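Lipoprotein (Mycoplasma mycoides subsp. capri, PDB 7ADK) is probably a chymotrypsin-like peptidase of the PA clan that acts on antibodies and, with its immunoglobulin-binding partner protein, promotes dissociation of the antibody-antigen complex. Local coordinates at residues Val281-Leu287 with Ile634-Pro638; Tyr641-Tyr645 with Phe662-Ile666; Pro749-Ala755 with Tyr774-Glu779; Pro288-Thr294 with Ile420-Met426. All blocks are in the same frame, centred on the assembly; numbering follows the deposited sequence.

Contact 1 (Val281-Leu287 with Ile634-Pro638)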
loop_
_atom_site.group_PDB
_atom_site.type_symbol
_atom_site.label_atom_id
_atom_site.label_comp_id
_atom_site.label_asym_id
_atom_site.label_seq_id
_atom_site.Cartn_x
_atom_site.Cartn_y
_atom_site.Cartn_z
ATOM N N VAL B 281 -7.206 -14.792 16.298
ATOM C CA VAL B 281 -6.278 -13.918 17.076
ATOM C C VAL B 281 -6.295 -12.427 16.739
ATOM O O VAL B 281 -6.467 -11.603 17.629
ATOM C CB VAL B 281 -4.849 -14.502 17.074
ATOM C CG1 VAL B 281 -3.751 -13.526 17.493
ATOM C CG2 VAL B 281 -4.822 -15.716 18.002
ATOM N N GLY B 282 -6.038 -12.034 15.500
ATOM C CA GLY B 282 -5.928 -10.629 15.088
ATOM C C GLY B 282 -7.234 -9.968 14.706
ATOM O O GLY B 282 -7.311 -8.795 14.368
ATOM N N LEU B 283 -8.269 -10.772 14.747
ATOM C CA LEU B 283 -9.661 -10.486 14.491
ATOM C C LEU B 283 -10.397 -11.018 15.704
ATOM O O LEU B 283 -9.995 -12.022 16.278
ATOM C CB LEU B 283 -10.041 -11.177 13.173
ATOM C CG LEU B 283 -11.530 -11.354 12.849
ATOM C CD1 LEU B 283 -11.649 -11.826 11.402
ATOM C CD2 LEU B 283 -12.208 -12.396 13.740
ATOM N N ALA B 284 -11.453 -10.348 16.110
ATOM C CA ALA B 284 -12.136 -10.617 17.370
ATOM C C ALA B 284 -11.365 -10.378 18.677
ATOM O O ALA B 284 -11.987 -9.908 19.612
ATOM C CB ALA B 284 -12.856 -11.952 17.345
ATOM N N ARG B 285 -10.072 -10.677 18.785
ATOM C CA ARG B 285 -9.384 -10.724 20.080
ATOM C C ARG B 285 -8.343 -9.634 20.240
ATOM O O ARG B 285 -8.432 -8.847 21.179
ATOM C CB ARG B 285 -8.794 -12.116 20.350
ATOM C CG ARG B 285 -9.782 -13.271 20.211
ATOM C CD ARG B 285 -10.912 -13.302 21.222
ATOM N NE ARG B 285 -11.790 -14.447 20.926
ATOM C CZ ARG B 285 -12.928 -14.409 20.260
ATOM N NH1 ARG B 285 -13.737 -13.396 20.293
ATOM N NH2 ARG B 285 -13.286 -15.401 19.510
ATOM N N THR B 286 -7.374 -9.535 19.343
ATOM C CA THR B 286 -6.406 -8.422 19.326
ATOM C C THR B 286 -7.031 -7.219 18.667
ATOM O O THR B 286 -6.510 -6.644 17.716
ATOM C CB THR B 286 -5.061 -8.759 18.702
ATOM O OG1 THR B 286 -4.668 -9.986 19.247
ATOM C CG2 THR B 286 -4.022 -7.704 19.082
ATOM N N LEU B 287 -8.252 -6.941 19.110
ATOM C CA LEU B 287 -9.212 -6.227 18.321
ATOM C C LEU B 287 -8.675 -4.835 18.005
ATOM O O LEU B 287 -8.548 -4.544 16.810
ATOM C CB LEU B 287 -10.653 -6.394 18.899
ATOM C CG LEU B 287 -11.119 -5.715 20.204
ATOM C CD1 LEU B 287 -11.675 -4.315 19.962
ATOM C CD2 LEU B 287 -12.261 -6.496 20.826
ATOM N N ILE B 634 -0.518 -12.092 14.591
ATOM C CA ILE B 634 -1.391 -11.091 13.923
ATOM C C ILE B 634 -1.935 -10.251 15.035
ATOM O O ILE B 634 -3.021 -10.437 15.558
ATOM C CB ILE B 634 -2.581 -11.559 13.063
ATOM C CG1 ILE B 634 -2.051 -12.405 11.921
ATOM C CG2 ILE B 634 -3.312 -10.337 12.455
ATOM C CD1 ILE B 634 -3.119 -12.783 10.893
ATOM N N VAL B 635 -1.082 -9.349 15.413
ATOM C CA VAL B 635 -1.283 -8.364 16.438
ATOM C C VAL B 635 -0.456 -7.187 16.029
ATOM O O VAL B 635 0.444 -7.287 15.194
ATOM C CB VAL B 635 -0.857 -8.846 17.828
ATOM C CG1 VAL B 635 -1.801 -9.878 18.435
ATOM C CG2 VAL B 635 0.504 -9.493 17.764
ATOM N N GLY B 636 -0.757 -6.057 16.630
ATOM C CA GLY B 636 -0.086 -4.835 16.274
ATOM C C GLY B 636 -0.615 -4.270 14.974
ATOM O O GLY B 636 -0.791 -4.950 13.967
ATOM N N TYR B 637 -0.807 -2.967 15.010
ATOM C CA TYR B 637 -1.055 -2.165 13.836
ATOM C C TYR B 637 0.011 -1.070 13.809
ATOM O O TYR B 637 -0.117 -0.073 14.521
ATOM C CB TYR B 637 -2.490 -1.641 13.875
ATOM C CG TYR B 637 -3.582 -2.689 13.975
ATOM C CD1 TYR B 637 -3.950 -3.209 15.229
ATOM C CD2 TYR B 637 -4.335 -3.026 12.840
ATOM C CE1 TYR B 637 -5.095 -4.014 15.363
ATOM C CE2 TYR B 637 -5.485 -3.822 12.972
ATOM C CZ TYR B 637 -5.882 -4.302 14.235
ATOM O OH TYR B 637 -7.052 -4.975 14.366
ATOM N N PRO B 638 1.113 -1.230 13.076
ATOM C CA PRO B 638 2.038 -0.134 12.867
ATOM C C PRO B 638 1.398 0.933 11.978
ATOM O O PRO B 638 0.522 0.636 11.168
ATOM C CB PRO B 638 3.275 -0.770 12.254
ATOM C CG PRO B 638 2.738 -1.994 11.528
ATOM C CD PRO B 638 1.514 -2.405 12.330
#
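Peptidases of the PA clan set two beta-rich halves against each other, and here two loops meet at the seam: an inverse gamma turn centred on Thr286 packs against an irregular loop, 634-638, that comes 347 residues later. Segment 281-287 leads into strand 289-293 of the antiparallel sheet, while Val635 touches strand 761-765 of the other sheet, so the buried contact lies where the two meet.

Ile634, Tyr637 and Thr286 lose the most surface. Ile634 comes up against Gly282 so closely that Gly282 CA lies 3.0 Å from Ile634 O, and a CB at this position would clash with Ile634 CG2: the absence of a side chain is what permits the approach. The CA-to-CB bond of Thr286 points toward the partner loop, and Thr286 OG1 lies 3.0 Å from Val635 CG1. Val281 O accepts from both Thr286 N (2.8 Å) and Thr286 OG1 (2.9 Å), which closes the loop 281-286. Val281 adds a looser apolar touch on Val635.

Tyr637 reaches across from a sideways start, and Thr286 O lies at the edge of its ring, near the ring plane. Its hydroxyl makes the direct hydrogen bond between the two loops, Tyr637 OH donating to Leu287 O over 2.9 Å.

Contact 2 (Tyr641-Tyr645 with Phe662-Ile666)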
loop_
_atom_site.group_PDB
_atom_site.type_symbol
_atom_site.label_atom_id
_atom_site.label_comp_id
_atom_site.label_asym_id
_atom_site.label_seq_id
_atom_site.Cartn_x
_atom_site.Cartn_y
_atom_site.Cartn_z
ATOM N N TYR B 641 3.233 4.304 7.250
ATOM C CA TYR B 641 4.319 5.062 6.619
ATOM C C TYR B 641 5.469 4.183 6.096
ATOM O O TYR B 641 5.969 4.418 4.995
ATOM C CB TYR B 641 4.827 6.133 7.594
ATOM C CG TYR B 641 5.870 7.051 6.984
ATOM C CD1 TYR B 641 5.487 8.000 6.018
ATOM C CD2 TYR B 641 7.224 6.934 7.350
ATOM C CE1 TYR B 641 6.456 8.811 5.401
ATOM C CE2 TYR B 641 8.198 7.739 6.730
ATOM C CZ TYR B 641 7.817 8.671 5.744
ATOM O OH TYR B 641 8.756 9.427 5.117
ATOM N N LYS B 642 5.856 3.129 6.830
ATOM C CA LYS B 642 6.903 2.170 6.405
ATOM C C LYS B 642 6.362 0.865 5.798
ATOM O O LYS B 642 7.099 -0.100 5.613
ATOM C CB LYS B 642 7.942 1.952 7.518
ATOM C CG LYS B 642 8.550 3.288 7.979
ATOM C CD LYS B 642 9.912 3.150 8.671
ATOM C CE LYS B 642 11.036 2.889 7.661
ATOM N NZ LYS B 642 12.352 2.821 8.337
ATOM N N ASP B 643 5.082 0.821 5.439
ATOM C CA ASP B 643 4.458 -0.303 4.740
ATOM C C ASP B 643 4.935 -0.392 3.282
ATOM O O ASP B 643 4.455 0.314 2.395
ATOM C CB ASP B 643 2.930 -0.172 4.872
ATOM C CG ASP B 643 2.126 -1.322 4.264
ATOM O OD1 ASP B 643 2.693 -2.095 3.460
ATOM O OD2 ASP B 643 0.935 -1.437 4.628
ATOM N N PHE B 644 5.913 -1.264 3.049
ATOM C CA PHE B 644 6.610 -1.453 1.777
ATOM C C PHE B 644 5.881 -2.337 0.755
ATOM O O PHE B 644 6.354 -2.494 -0.370
ATOM C CB PHE B 644 8.008 -1.998 2.085
ATOM C CG PHE B 644 8.064 -3.276 2.899
ATOM C CD1 PHE B 644 8.247 -3.218 4.292
ATOM C CD2 PHE B 644 7.993 -4.519 2.252
ATOM C CE1 PHE B 644 8.411 -4.400 5.025
ATOM C CE2 PHE B 644 8.159 -5.697 2.988
ATOM C CZ PHE B 644 8.379 -5.637 4.370
ATOM N N TYR B 645 4.741 -2.926 1.113
ATOM C CA TYR B 645 3.995 -3.802 0.208
ATOM C C TYR B 645 3.072 -3.044 -0.742
ATOM O O TYR B 645 2.687 -3.571 -1.784
ATOM C CB TYR B 645 3.174 -4.787 1.019
ATOM C CG TYR B 645 3.979 -5.776 1.823
ATOM C CD1 TYR B 645 4.268 -7.020 1.250
ATOM C CD2 TYR B 645 4.427 -5.465 3.119
ATOM C CE1 TYR B 645 5.039 -7.948 1.955
ATOM C CE2 TYR B 645 5.171 -6.406 3.839
ATOM C CZ TYR B 645 5.523 -7.621 3.229
ATOM O OH TYR B 645 6.354 -8.475 3.856
ATOM N N PHE B 662 -2.959 3.033 9.110
ATOM C CA PHE B 662 -2.332 1.875 9.746
ATOM C C PHE B 662 -2.469 0.597 8.909
ATOM O O PHE B 662 -3.317 0.483 8.024
ATOM C CB PHE B 662 -2.924 1.641 11.140
ATOM C CG PHE B 662 -2.814 2.796 12.105
ATOM C CD1 PHE B 662 -1.840 2.779 13.110
ATOM C CD2 PHE B 662 -3.731 3.857 12.050
ATOM C CE1 PHE B 662 -1.762 3.829 14.037
ATOM C CE2 PHE B 662 -3.641 4.919 12.958
ATOM C CZ PHE B 662 -2.655 4.904 13.953
ATOM N N SER B 663 -1.631 -0.395 9.224
ATOM C CA SER B 663 -1.545 -1.715 8.573
ATOM C C SER B 663 -1.887 -2.853 9.546
ATOM O O SER B 663 -1.693 -2.688 10.739
ATOM C CB SER B 663 -0.129 -1.955 8.059
ATOM O OG SER B 663 0.319 -0.918 7.222
ATOM N N LEU B 664 -2.346 -4.019 9.079
ATOM C CA LEU B 664 -2.592 -5.228 9.888
ATOM C C LEU B 664 -1.382 -6.178 9.862
ATOM O O LEU B 664 -1.424 -7.249 9.262
ATOM C CB LEU B 664 -3.889 -5.901 9.399
ATOM C CG LEU B 664 -4.311 -7.163 10.191
ATOM C CD1 LEU B 664 -5.138 -6.828 11.416
ATOM C CD2 LEU B 664 -5.147 -8.069 9.308
ATOM N N TRP B 665 -0.276 -5.775 10.489
ATOM C CA TRP B 665 0.988 -6.530 10.486
ATOM C C TRP B 665 0.868 -7.902 11.180
ATOM O O TRP B 665 0.028 -8.137 12.038
ATOM C CB TRP B 665 2.126 -5.675 11.060
ATOM C CG TRP B 665 3.474 -5.785 10.403
ATOM C CD1 TRP B 665 4.456 -6.649 10.730
ATOM C CD2 TRP B 665 4.025 -4.985 9.311
ATOM N NE1 TRP B 665 5.542 -6.453 9.914
ATOM C CE2 TRP B 665 5.319 -5.470 8.995
ATOM C CE3 TRP B 665 3.580 -3.876 8.571
ATOM C CZ2 TRP B 665 6.087 -4.964 7.952
ATOM C CZ3 TRP B 665 4.349 -3.340 7.527
ATOM C CH2 TRP B 665 5.586 -3.899 7.196
ATOM N N ILE B 666 1.695 -8.833 10.739
ATOM C CA ILE B 666 1.626 -10.280 10.965
ATOM C C ILE B 666 3.026 -10.804 11.296
ATOM O O ILE B 666 3.914 -10.043 11.643
ATOM C CB ILE B 666 0.791 -10.948 9.814
ATOM C CG1 ILE B 666 0.695 -12.493 9.771
ATOM C CG2 ILE B 666 1.032 -10.396 8.409
ATOM C CD1 ILE B 666 -0.319 -13.054 8.765
#
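This is a loop-to-loop contact, partly buried, in which one short side-chain hydrogen bond and a cluster of aromatic rings join the two ends of an excursion that contains helix 651-655. Polar and apolar parts sit side by side. Ser663 OG donates to Asp643 OD2 at 2.7 Å, while the other carboxylate oxygen, Asp643 OD1, accepts from Tyr645 N at 3.2 Å, making an Asx turn. One aspartate thus shapes its own loop and ties it to the next. Trp665 buries the most surface: its indole lies beside the turn, with Trp665 CH2 3.6 Å from Phe644 CE1 and 4.2 Å from Tyr645 CE2. The Phe644 ring and the six-membered ring of Trp665 meet obliquely, their planes at 69°.

Beyond the pair, Val269 packs on Asp643, Tyr645 and Trp665, and Tyr645 OH is hydrogen-bonded to Ser267 O. Lys642 NZ forms a salt bridge with Glu779, just past strand 769-778, and Phe662 packs on Asn289 of strand 289-293 and Ser423 of strand 421-433.

Contact 3 (Pro749-Ala755 with Tyr774-Glu779)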
loop_
_atom_site.group_PDB
_atom_site.type_symbol
_atom_site.label_atom_id
_atom_site.label_comp_id
_atom_site.label_asym_id
_atom_site.label_seq_id
_atom_site.Cartn_x
_atom_site.Cartn_y
_atom_site.Cartn_z
ATOM N N PRO B 749 10.891 -12.758 18.698
ATOM C CA PRO B 749 10.155 -13.200 17.518
ATOM C C PRO B 749 10.934 -13.111 16.199
ATOM O O PRO B 749 11.612 -12.116 15.933
ATOM C CB PRO B 749 8.933 -12.283 17.488
ATOM C CG PRO B 749 9.293 -11.080 18.337
ATOM C CD PRO B 749 10.108 -11.759 19.410
ATOM N N ARG B 750 10.803 -14.140 15.349
ATOM C CA ARG B 750 11.590 -14.331 14.110
ATOM C C ARG B 750 11.443 -13.237 13.045
ATOM O O ARG B 750 12.447 -12.642 12.665
ATOM C CB ARG B 750 11.282 -15.716 13.522
ATOM C CG ARG B 750 12.059 -16.054 12.251
ATOM C CD ARG B 750 11.625 -17.411 11.709
ATOM N NE ARG B 750 12.387 -17.779 10.518
ATOM C CZ ARG B 750 12.084 -18.691 9.622
ATOM N NH1 ARG B 750 11.060 -19.477 9.728
ATOM N NH2 ARG B 750 12.825 -18.827 8.577
ATOM N N PHE B 751 10.233 -13.028 12.526
ATOM C CA PHE B 751 9.959 -12.159 11.376
ATOM C C PHE B 751 9.150 -10.934 11.812
ATOM O O PHE B 751 8.021 -10.757 11.372
ATOM C CB PHE B 751 9.227 -12.957 10.271
ATOM C CG PHE B 751 9.995 -13.993 9.459
ATOM C CD1 PHE B 751 11.343 -13.802 9.097
ATOM C CD2 PHE B 751 9.294 -15.096 8.937
ATOM C CE1 PHE B 751 11.977 -14.700 8.225
ATOM C CE2 PHE B 751 9.933 -15.999 8.075
ATOM C CZ PHE B 751 11.270 -15.791 7.703
ATOM N N TYR B 752 9.660 -10.080 12.705
ATOM C CA TYR B 752 8.807 -9.057 13.330
ATOM C C TYR B 752 9.531 -7.792 13.788
ATOM O O TYR B 752 9.807 -7.585 14.970
ATOM C CB TYR B 752 8.028 -9.707 14.468
ATOM C CG TYR B 752 6.707 -9.054 14.837
ATOM C CD1 TYR B 752 5.676 -8.923 13.891
ATOM C CD2 TYR B 752 6.492 -8.605 16.144
ATOM C CE1 TYR B 752 4.460 -8.305 14.240
ATOM C CE2 TYR B 752 5.286 -7.986 16.499
ATOM C CZ TYR B 752 4.271 -7.825 15.547
ATOM O OH TYR B 752 3.144 -7.173 15.909
ATOM N N ALA B 753 9.774 -6.888 12.843
ATOM C CA ALA B 753 10.196 -5.524 13.123
ATOM C C ALA B 753 9.211 -4.478 12.543
ATOM O O ALA B 753 9.562 -3.717 11.643
ATOM C CB ALA B 753 11.645 -5.381 12.668
ATOM N N PRO B 754 7.952 -4.432 13.018
ATOM C CA PRO B 754 6.960 -3.439 12.615
ATOM C C PRO B 754 7.293 -2.038 13.156
ATOM O O PRO B 754 7.000 -1.682 14.297
ATOM C CB PRO B 754 5.633 -3.966 13.157
ATOM C CG PRO B 754 6.043 -4.740 14.396
ATOM C CD PRO B 754 7.345 -5.372 13.945
ATOM N N ALA B 755 7.876 -1.206 12.309
ATOM C CA ALA B 755 8.250 0.163 12.637
ATOM C C ALA B 755 7.051 1.063 12.992
ATOM O O ALA B 755 5.996 0.974 12.369
ATOM C CB ALA B 755 9.032 0.734 11.456
ATOM N N TYR B 774 4.877 -7.951 22.813
ATOM C CA TYR B 774 5.880 -7.216 22.045
ATOM C C TYR B 774 5.869 -5.722 22.347
ATOM O O TYR B 774 4.803 -5.112 22.440
ATOM C CB TYR B 774 5.647 -7.454 20.568
ATOM C CG TYR B 774 6.717 -6.900 19.675
ATOM C CD1 TYR B 774 7.847 -7.683 19.393
ATOM C CD2 TYR B 774 6.537 -5.649 19.057
ATOM C CE1 TYR B 774 8.770 -7.240 18.438
ATOM C CE2 TYR B 774 7.468 -5.201 18.112
ATOM C CZ TYR B 774 8.576 -6.006 17.789
ATOM O OH TYR B 774 9.400 -5.634 16.786
ATOM N N HIS B 775 7.047 -5.102 22.443
ATOM C CA HIS B 775 7.139 -3.667 22.768
ATOM C C HIS B 775 8.228 -2.859 22.057
ATOM O O HIS B 775 8.002 -1.679 21.809
ATOM C CB HIS B 775 7.234 -3.471 24.280
ATOM C CG HIS B 775 8.584 -3.749 24.882
ATOM N ND1 HIS B 775 9.053 -4.986 25.297
ATOM C CD2 HIS B 775 9.544 -2.817 25.125
ATOM C CE1 HIS B 775 10.273 -4.764 25.791
ATOM N NE2 HIS B 775 10.593 -3.476 25.700
ATOM N N ALA B 776 9.359 -3.446 21.690
ATOM C CA ALA B 776 10.450 -2.748 21.013
ATOM C C ALA B 776 10.782 -3.409 19.683
ATOM O O ALA B 776 10.818 -4.629 19.607
ATOM C CB ALA B 776 11.662 -2.710 21.923
ATOM N N SER B 777 11.076 -2.618 18.653
ATOM C CA SER B 777 11.482 -3.100 17.325
ATOM C C SER B 777 12.904 -2.704 16.967
ATOM O O SER B 777 13.384 -1.651 17.377
ATOM C CB SER B 777 10.577 -2.557 16.225
ATOM O OG SER B 777 9.245 -2.932 16.443
ATOM N N ASN B 778 13.556 -3.518 16.153
ATOM C CA ASN B 778 14.814 -3.200 15.511
ATOM C C ASN B 778 14.788 -3.728 14.074
ATOM O O ASN B 778 15.064 -4.890 13.802
ATOM C CB ASN B 778 15.931 -3.777 16.378
ATOM C CG ASN B 778 17.304 -3.388 15.895
ATOM O OD1 ASN B 778 17.542 -3.081 14.737
ATOM N ND2 ASN B 778 18.262 -3.399 16.774
ATOM N N GLU B 779 14.428 -2.863 13.123
ATOM C CA GLU B 779 14.313 -3.228 11.707
ATOM C C GLU B 779 15.661 -3.402 11.002
ATOM O O GLU B 779 15.688 -3.889 9.879
ATOM C CB GLU B 779 13.358 -2.268 10.974
ATOM C CG GLU B 779 13.852 -0.819 10.851
ATOM C CD GLU B 779 12.883 0.069 10.048
ATOM O OE1 GLU B 779 12.386 1.089 10.577
ATOM O OE2 GLU B 779 12.633 -0.182 8.848
#
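A tyrosine ring set in a hollow shows how a loop can wrap round one large side chain. Tyr774, pointing off strand 769-778 toward segment 749-755, is flanked by Pro749, Tyr752 and Pro754. Pro749 CG abuts Tyr774 CD1 at 3.8 Å, and Pro754 CG lies 4.0 Å from Tyr774 CE2. Tyr752 presents its edge to the Tyr774 face in a T-shaped pair, with centroids 4.6 Å apart and planes at 66°; its own hydroxyl bonds to Val635 O. At the tip of the ring, Tyr774 OH sits 2.7 Å from Tyr752 O, in a weak hydrogen bond, and is also hydrogen-bonded to Ser777 OG at 2.7 Å.

In chymotrypsin-like peptidases the loop before the nucleophile and a strand after it form walls of the primary specificity pocket; the placing of segments 749-755 and 774-779 in sequence is consistent with that role.

Farther along, the bumps are small. Ala753 CB fits against the backbone where the strand ends, 3.6 Å from both Asn778 O and Glu779 CA. Ala755 CB lies 3.5 Å from Glu779 OE1, an oxygen held in a salt bridge by Lys642.

Contact 4 (Pro288-Thr294 with Ile420-Met426)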
loop_
_atom_site.group_PDB
_atom_site.type_symbol
_atom_site.label_atom_id
_atom_site.label_comp_id
_atom_site.label_asym_id
_atom_site.label_seq_id
_atom_site.Cartn_x
_atom_site.Cartn_y
_atom_site.Cartn_z
ATOM N N PRO B 288 -8.297 -3.985 18.978
ATOM C CA PRO B 288 -8.221 -2.591 18.701
ATOM C C PRO B 288 -6.806 -2.101 18.419
ATOM O O PRO B 288 -5.888 -2.196 19.240
ATOM C CB PRO B 288 -8.826 -1.923 19.922
ATOM C CG PRO B 288 -8.666 -2.911 21.065
ATOM C CD PRO B 288 -8.073 -4.151 20.398
ATOM N N ASN B 289 -6.661 -1.542 17.234
ATOM C CA ASN B 289 -5.701 -0.501 16.978
ATOM C C ASN B 289 -6.303 0.682 17.748
ATOM O O ASN B 289 -7.450 1.046 17.499
ATOM C CB ASN B 289 -5.711 -0.256 15.472
ATOM C CG ASN B 289 -4.857 0.897 15.006
ATOM O OD1 ASN B 289 -4.073 1.474 15.732
ATOM N ND2 ASN B 289 -4.975 1.255 13.757
ATOM N N GLU B 290 -5.616 1.210 18.749
ATOM C CA GLU B 290 -6.182 2.251 19.616
ATOM C C GLU B 290 -5.414 3.561 19.534
ATOM O O GLU B 290 -4.198 3.574 19.321
ATOM C CB GLU B 290 -6.352 1.742 21.057
ATOM C CG GLU B 290 -5.024 1.291 21.687
ATOM C CD GLU B 290 -4.944 1.473 23.208
ATOM O OE1 GLU B 290 -5.962 1.840 23.848
ATOM O OE2 GLU B 290 -3.836 1.272 23.760
ATOM N N GLU B 291 -6.144 4.660 19.729
ATOM C CA GLU B 291 -5.662 6.035 19.702
ATOM C C GLU B 291 -6.138 6.784 20.954
ATOM O O GLU B 291 -7.310 6.705 21.317
ATOM C CB GLU B 291 -6.153 6.777 18.444
ATOM C CG GLU B 291 -5.752 6.179 17.078
ATOM C CD GLU B 291 -6.915 5.499 16.315
ATOM O OE1 GLU B 291 -7.552 4.571 16.850
ATOM O OE2 GLU B 291 -7.188 5.886 15.152
ATOM N N TYR B 292 -5.253 7.561 21.575
ATOM C CA TYR B 292 -5.585 8.551 22.598
ATOM C C TYR B 292 -5.151 9.941 22.129
ATOM O O TYR B 292 -3.966 10.140 21.882
ATOM C CB TYR B 292 -4.874 8.216 23.910
ATOM C CG TYR B 292 -5.234 6.882 24.514
ATOM C CD1 TYR B 292 -6.533 6.691 24.992
ATOM C CD2 TYR B 292 -4.293 5.834 24.574
ATOM C CE1 TYR B 292 -6.914 5.481 25.573
ATOM C CE2 TYR B 292 -4.694 4.593 25.117
ATOM C CZ TYR B 292 -5.996 4.417 25.614
ATOM O OH TYR B 292 -6.411 3.211 26.055
ATOM N N LYS B 293 -6.076 10.893 22.007
ATOM C CA LYS B 293 -5.781 12.225 21.469
ATOM C C LYS B 293 -5.778 13.268 22.585
ATOM O O LYS B 293 -6.723 13.352 23.364
ATOM C CB LYS B 293 -6.761 12.521 20.322
ATOM C CG LYS B 293 -6.061 13.264 19.177
ATOM C CD LYS B 293 -7.009 13.572 18.006
ATOM C CE LYS B 293 -6.227 14.070 16.776
ATOM N NZ LYS B 293 -7.096 14.780 15.800
ATOM N N THR B 294 -4.704 14.041 22.702
ATOM C CA THR B 294 -4.434 14.950 23.840
ATOM C C THR B 294 -4.693 16.432 23.555
ATOM O O THR B 294 -4.754 17.221 24.491
ATOM C CB THR B 294 -2.981 14.791 24.317
ATOM O OG1 THR B 294 -2.124 14.900 23.215
ATOM C CG2 THR B 294 -2.746 13.457 24.989
ATOM N N ILE B 420 -2.333 15.827 18.691
ATOM C CA ILE B 420 -1.440 14.681 18.497
ATOM C C ILE B 420 -2.011 13.436 19.185
ATOM O O ILE B 420 -2.861 13.534 20.074
ATOM C CB ILE B 420 0.003 15.055 18.918
ATOM C CG1 ILE B 420 1.035 14.342 18.038
ATOM C CG2 ILE B 420 0.270 14.810 20.404
ATOM C CD1 ILE B 420 2.402 14.987 18.032
ATOM N N SER B 421 -1.623 12.253 18.697
ATOM C CA SER B 421 -2.112 10.953 19.187
ATOM C C SER B 421 -0.992 10.115 19.798
ATOM O O SER B 421 0.022 9.851 19.149
ATOM C CB SER B 421 -2.766 10.120 18.075
ATOM O OG SER B 421 -3.763 10.841 17.381
ATOM N N GLU B 422 -1.193 9.591 21.003
ATOM C CA GLU B 422 -0.564 8.322 21.362
ATOM C C GLU B 422 -1.336 7.203 20.645
ATOM O O GLU B 422 -2.568 7.216 20.656
ATOM C CB GLU B 422 -0.560 8.130 22.879
ATOM C CG GLU B 422 0.053 6.783 23.315
ATOM C CD GLU B 422 1.445 6.524 22.744
ATOM O OE1 GLU B 422 2.294 7.427 22.846
ATOM O OE2 GLU B 422 1.658 5.438 22.149
ATOM N N SER B 423 -0.669 6.253 19.992
ATOM C CA SER B 423 -1.348 5.113 19.378
ATOM C C SER B 423 -0.528 3.830 19.445
ATOM O O SER B 423 0.687 3.816 19.232
ATOM C CB SER B 423 -1.760 5.437 17.949
ATOM O OG SER B 423 -2.392 4.313 17.375
ATOM N N GLY B 424 -1.210 2.727 19.721
ATOM C CA GLY B 424 -0.590 1.437 20.004
ATOM C C GLY B 424 -1.525 0.288 19.686
ATOM O O GLY B 424 -2.328 0.369 18.750
ATOM N N THR B 425 -1.403 -0.832 20.385
ATOM C CA THR B 425 -2.301 -1.958 20.169
ATOM C C THR B 425 -2.647 -2.651 21.488
ATOM O O THR B 425 -1.901 -2.575 22.471
ATOM C CB THR B 425 -1.692 -2.934 19.158
ATOM O OG1 THR B 425 -1.417 -2.249 17.963
ATOM C CG2 THR B 425 -2.636 -4.066 18.769
ATOM N N MET B 426 -3.800 -3.297 21.530
ATOM C CA MET B 426 -4.289 -4.066 22.666
ATOM C C MET B 426 -4.930 -5.379 22.224
ATOM O O MET B 426 -5.319 -5.545 21.073
ATOM C CB MET B 426 -5.351 -3.313 23.482
ATOM C CG MET B 426 -5.075 -1.848 23.742
ATOM S SD MET B 426 -5.957 -1.136 25.142
ATOM C CE MET B 426 -7.646 -0.952 24.493
#
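Backbone hydrogen bonds carry this contact. Tyr292 N donates to Glu422 O at 2.9 Å and Glu422 N returns to Tyr292 O at 3.0 Å; two residues along, at the next hydrogen-bonded pair, Gly424 N donates to Glu290 O at 3.1 Å, and Ser423 OG reaches the same Glu290 O at 2.8 Å. The return bond from Glu290 N to Gly424 O, at 3.4 Å, is weak. Thr294 N to Ile420 O (3.2 Å) and Met426 N to Pro288 O (3.3 Å) continue the pairing at the two ends of the contact. Strands 289-293 and 421-425 run antiparallel at 163°, neighbours in the antiparallel sheet of a probable chymotrypsin-like fold; 125 residues, about half helical, separate the segments.

On one face Asn289, Glu291 and Lys293 sit opposite Thr425, Ser423 and Ser421; Glu291 reaches a salt bridge with Lys488. The other carries Glu290, Tyr292 and Glu422. There Glu290 OE1 accepts a weak hydrogen bond from Tyr292 OH (2.6 Å) and lies 3.2 Å from Met426 SD; Pro288 CG rests on Met426 CE at 4.1 Å.

Four contacts, two closing long loops (1 and 4) and two closing short ones (2 and 3), lie in and between the two sheets. Contact 4 lies within the antiparallel sheet and is nested in the long loop closed by contact 1; contacts 2 and 3 follow in series, and contact 3 sets a loop against strand 769-778 of the mixed sheet. Contact 1 touches all the others, its centre 13 to 15 Å from theirs, whereas contacts 3 and 4 do not touch, with centres about 19 Å apart. Contact 2 bridges them: Lys642 pairs with Glu779 of contact 3, and Phe662 packs on Asn289 of contact 4. Loops thus join the two halves of the probable peptidase core.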